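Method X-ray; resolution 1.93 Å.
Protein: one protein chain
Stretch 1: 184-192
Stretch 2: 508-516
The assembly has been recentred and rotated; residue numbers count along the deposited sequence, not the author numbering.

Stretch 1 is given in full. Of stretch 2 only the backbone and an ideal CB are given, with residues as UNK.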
# COMPACT_ATOMS: atom_id res chain seq x y z
N VAL A 184 -3.72 5.50 -16.99
CA VAL A 184 -2.39 5.96 -16.68
C VAL A 184 -2.04 7.12 -17.61
O VAL A 184 -2.32 7.05 -18.84
CB VAL A 184 -1.36 4.86 -16.96
CG1 VAL A 184 -0.02 5.22 -16.33
CG2 VAL A 184 -1.87 3.53 -16.40
N VAL A 185 -1.38 8.13 -17.04
CA VAL A 185 -0.80 9.22 -17.79
C VAL A 185 0.69 8.88 -18.01
O VAL A 185 1.45 8.74 -17.06
CB VAL A 185 -0.99 10.55 -17.10
CG1 VAL A 185 -0.21 11.66 -17.75
CG2 VAL A 185 -2.47 10.91 -17.01
N VAL A 186 1.05 8.66 -19.26
CA VAL A 186 2.40 8.33 -19.67
C VAL A 186 3.01 9.43 -20.54
O VAL A 186 2.28 10.24 -21.09
CB VAL A 186 2.41 7.00 -20.49
CG1 VAL A 186 1.90 5.84 -19.63
CG2 VAL A 186 1.58 7.11 -21.80
N VAL A 187 4.33 9.38 -20.72
CA VAL A 187 5.06 10.39 -21.48
C VAL A 187 5.72 9.71 -22.64
O VAL A 187 6.53 8.79 -22.43
CB VAL A 187 6.14 11.03 -20.64
CG1 VAL A 187 7.01 11.94 -21.47
CG2 VAL A 187 5.53 11.85 -19.50
N ASN A 188 5.44 10.17 -23.88
CA ASN A 188 6.03 9.48 -25.07
C ASN A 188 7.44 9.97 -25.38
O ASN A 188 7.98 10.83 -24.70
CB ASN A 188 5.09 9.58 -26.33
CG ASN A 188 4.92 11.00 -26.82
OD1 ASN A 188 5.61 11.92 -26.47
ND2 ASN A 188 3.93 11.17 -27.59
N LYS A 189 8.07 9.44 -26.43
CA LYS A 189 9.46 9.86 -26.73
C LYS A 189 9.56 11.32 -27.08
O LYS A 189 10.53 11.95 -26.72
CB LYS A 189 10.12 9.01 -27.84
CG LYS A 189 11.65 9.06 -27.64
CD LYS A 189 12.55 8.70 -28.84
CE LYS A 189 13.51 7.54 -28.56
NZ LYS A 189 12.75 6.25 -28.58
N GLN A 190 8.51 11.92 -27.66
CA GLN A 190 8.55 13.38 -27.94
C GLN A 190 8.26 14.23 -26.71
O GLN A 190 8.30 15.45 -26.81
CB GLN A 190 7.58 13.80 -29.06
CG GLN A 190 7.86 13.13 -30.41
CD GLN A 190 7.51 11.66 -30.41
OE1 GLN A 190 6.63 11.21 -29.66
NE2 GLN A 190 8.24 10.87 -31.19
N GLY A 191 7.96 13.63 -25.57
CA GLY A 191 7.83 14.42 -24.33
C GLY A 191 6.42 14.88 -24.04
O GLY A 191 6.24 15.71 -23.18
N LYS A 192 5.44 14.32 -24.73
CA LYS A 192 4.05 14.64 -24.55
C LYS A 192 3.38 13.64 -23.59
O LYS A 192 3.51 12.42 -23.74
CB LYS A 192 3.20 14.41 -25.84
CG LYS A 192 3.59 15.20 -27.07
CD LYS A 192 3.80 16.68 -26.76
CE LYS A 192 3.69 17.50 -28.05
NZ LYS A 192 4.80 17.15 -29.01
N UNK A 508 8.58 0.72 -23.63
CA UNK A 508 7.46 1.09 -24.51
C UNK A 508 6.64 2.31 -24.02
O UNK A 508 6.23 3.14 -24.85
CB UNK A 508 6.53 -0.11 -24.66
N UNK A 509 6.44 2.46 -22.71
CA UNK A 509 5.60 3.51 -22.20
C UNK A 509 6.29 4.60 -21.48
O UNK A 509 5.72 5.68 -21.38
CB UNK A 509 4.55 2.91 -21.27
N UNK A 510 7.52 4.45 -21.04
CA UNK A 510 8.29 5.59 -20.46
C UNK A 510 9.71 5.62 -21.08
O UNK A 510 10.76 5.52 -20.37
CB UNK A 510 8.38 5.47 -18.94
N UNK A 511 9.77 5.76 -22.43
CA UNK A 511 11.09 5.71 -23.11
C UNK A 511 12.06 6.77 -22.65
O UNK A 511 13.23 6.53 -22.69
CB UNK A 511 10.90 5.85 -24.62
N UNK A 512 11.60 7.86 -22.09
CA UNK A 512 12.53 8.85 -21.58
C UNK A 512 12.96 8.65 -20.14
O UNK A 512 13.80 9.44 -19.63
CB UNK A 512 11.91 10.24 -21.72
N UNK A 513 12.45 7.63 -19.47
CA UNK A 513 12.79 7.42 -18.09
C UNK A 513 12.47 8.66 -17.24
O UNK A 513 13.25 9.12 -16.40
CB UNK A 513 14.27 7.05 -17.97
N UNK A 514 11.31 9.24 -17.47
CA UNK A 514 10.92 10.40 -16.67
C UNK A 514 10.38 9.97 -15.30
O UNK A 514 10.41 10.77 -14.40
CB UNK A 514 9.87 11.23 -17.41
N UNK A 515 9.90 8.74 -15.19
CA UNK A 515 9.43 8.20 -13.88
C UNK A 515 10.50 7.28 -13.33
O UNK A 515 10.72 6.22 -13.87
CB UNK A 515 8.10 7.45 -14.02
N UNK A 516 11.21 7.74 -12.30
CA UNK A 516 12.30 7.00 -11.74
C UNK A 516 12.57 7.32 -10.25
O UNK A 516 12.18 8.33 -9.76
CB UNK A 516 13.56 7.27 -12.57

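Position 508 lies on the last part of a helix, and its ideal CB has nothing of stretch 1 within 5.5 Å. The contact sets no rule here, and almost any helix-compatible residue would serve; it is Ala508.

At 509 the CB points sideways, 4.3 Å from CG1 of Val186, so a carbon-rich side chain would suit. The residue is Tyr509, whose CB rests 4.3 Å from Val186 CG1. Its backbone matters as well: Tyr509 O stands 3.4 Å from Val187 O, two acceptors that cannot bond each other. Water 2 donates to Tyr509 O and accepts from Val187 N, joining the backbones indirectly.

Position 510 leaves helical angles (phi/psi -133/60) and opens a type I turn to 513. Its CB points sideways, 5.2 Å from Val187 O, while the backbone amides of 514 and 515 await acceptors. A short side chain with two acceptors, Asp, answers both; Asn could serve only one of them. Asp510 takes both: OD1 accepts from the N of 514 at 3.0 Å and OD2 from the N of 515 at 2.9 Å. OD1 also receives water 1, which donates to Val187 O too and accepts from the N of 512, so one water ties turn to strand.

At 511, phi is -60 and the CB points toward stretch 1, 4.4 Å from Lys189 NZ. Proline suits the phi and the second place of the turn, though Ala, Ser or an acid could also be argued. Pro511 lays its CG 3.6 Å from Lys189 N and its CD 3.7 Å from Val187 O.

At 512 the CB also points toward stretch 1, the ideal CB lying 5.0 Å from Asn188 O and 5.5 Å from Lys189 O. These carbonyls favour a long donor, Lys or Arg, or perhaps Gln. Arg512 passes its CD 4.0 Å from Val187 CG1, and its NH1 donates to Lys189 O at 2.9 Å and 160°, near the guanidinium plane. Gly191 CA lies over one face of that group.

Position 513 is out of reach, and its positive phi of 56 suits Gly, Asn or Asp. Asn513 closes the turn, its N bonding Asp510 O at 2.8 Å.

At 514 the CB points toward Val187, 4.9 Å from its CG2, allowing many medium-sized side chains; His514 sends its ring nitrogens to partners elsewhere in the structure.

The CB of 515 points toward stretch 1 yet has none of it within 5.5 Å, so a large apolar residue such as Phe, Leu or Met would suit, being long enough to span the gap. Phe515 brings CE2 to 3.9 Å from Val187 CG2.

Position 516 is out of reach and unconstrained by this contact; it is His516.

Stretch 2 (508-516) AYDPRNHFH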
# COMPACT_ATOMS: atom_id res chain seq x y z
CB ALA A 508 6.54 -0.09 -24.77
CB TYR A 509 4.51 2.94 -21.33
CG TYR A 509 3.55 2.01 -22.07
CD1 TYR A 509 3.78 0.64 -22.17
CD2 TYR A 509 2.41 2.51 -22.64
CE1 TYR A 509 2.90 -0.16 -22.84
CE2 TYR A 509 1.50 1.72 -23.29
CZ TYR A 509 1.73 0.41 -23.41
OH TYR A 509 0.83 -0.39 -24.03
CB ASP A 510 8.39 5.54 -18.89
CG ASP A 510 9.10 6.71 -18.31
OD1 ASP A 510 9.17 7.79 -18.93
OD2 ASP A 510 9.64 6.64 -17.17
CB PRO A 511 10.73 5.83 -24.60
CG PRO A 511 9.44 6.62 -24.58
CD PRO A 511 8.69 6.01 -23.41
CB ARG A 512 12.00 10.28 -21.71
CG ARG A 512 11.67 10.66 -23.14
CD ARG A 512 10.59 11.73 -23.20
NE ARG A 512 11.16 12.96 -22.75
CZ ARG A 512 11.64 13.95 -23.51
NH1 ARG A 512 11.60 13.90 -24.84
NH2 ARG A 512 12.13 15.00 -22.92
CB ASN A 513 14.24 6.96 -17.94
CG ASN A 513 14.53 6.33 -16.57
OD1 ASN A 513 15.60 6.50 -15.99
ND2 ASN A 513 13.55 5.73 -16.04
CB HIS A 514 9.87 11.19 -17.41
CG HIS A 514 9.57 12.51 -16.81
ND1 HIS A 514 10.50 13.53 -16.75
CD2 HIS A 514 8.44 12.98 -16.22
CE1 HIS A 514 9.96 14.56 -16.13
NE2 HIS A 514 8.72 14.26 -15.81
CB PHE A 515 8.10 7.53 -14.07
CG PHE A 515 7.08 8.48 -14.54
CD1 PHE A 515 6.46 9.33 -13.63
CD2 PHE A 515 6.80 8.64 -15.91
CE1 PHE A 515 5.56 10.28 -14.05
CE2 PHE A 515 5.87 9.62 -16.32
CZ PHE A 515 5.24 10.41 -15.37
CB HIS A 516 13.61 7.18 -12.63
CG HIS A 516 14.21 8.53 -12.54
ND1 HIS A 516 15.19 8.85 -11.64
CD2 HIS A 516 13.95 9.67 -13.23
CE1 HIS A 516 15.51 10.14 -11.76
NE2 HIS A 516 14.75 10.66 -12.72
O HOH W 1 9.07 8.76 -21.44
O HOH W 2 5.61 7.24 -19.10
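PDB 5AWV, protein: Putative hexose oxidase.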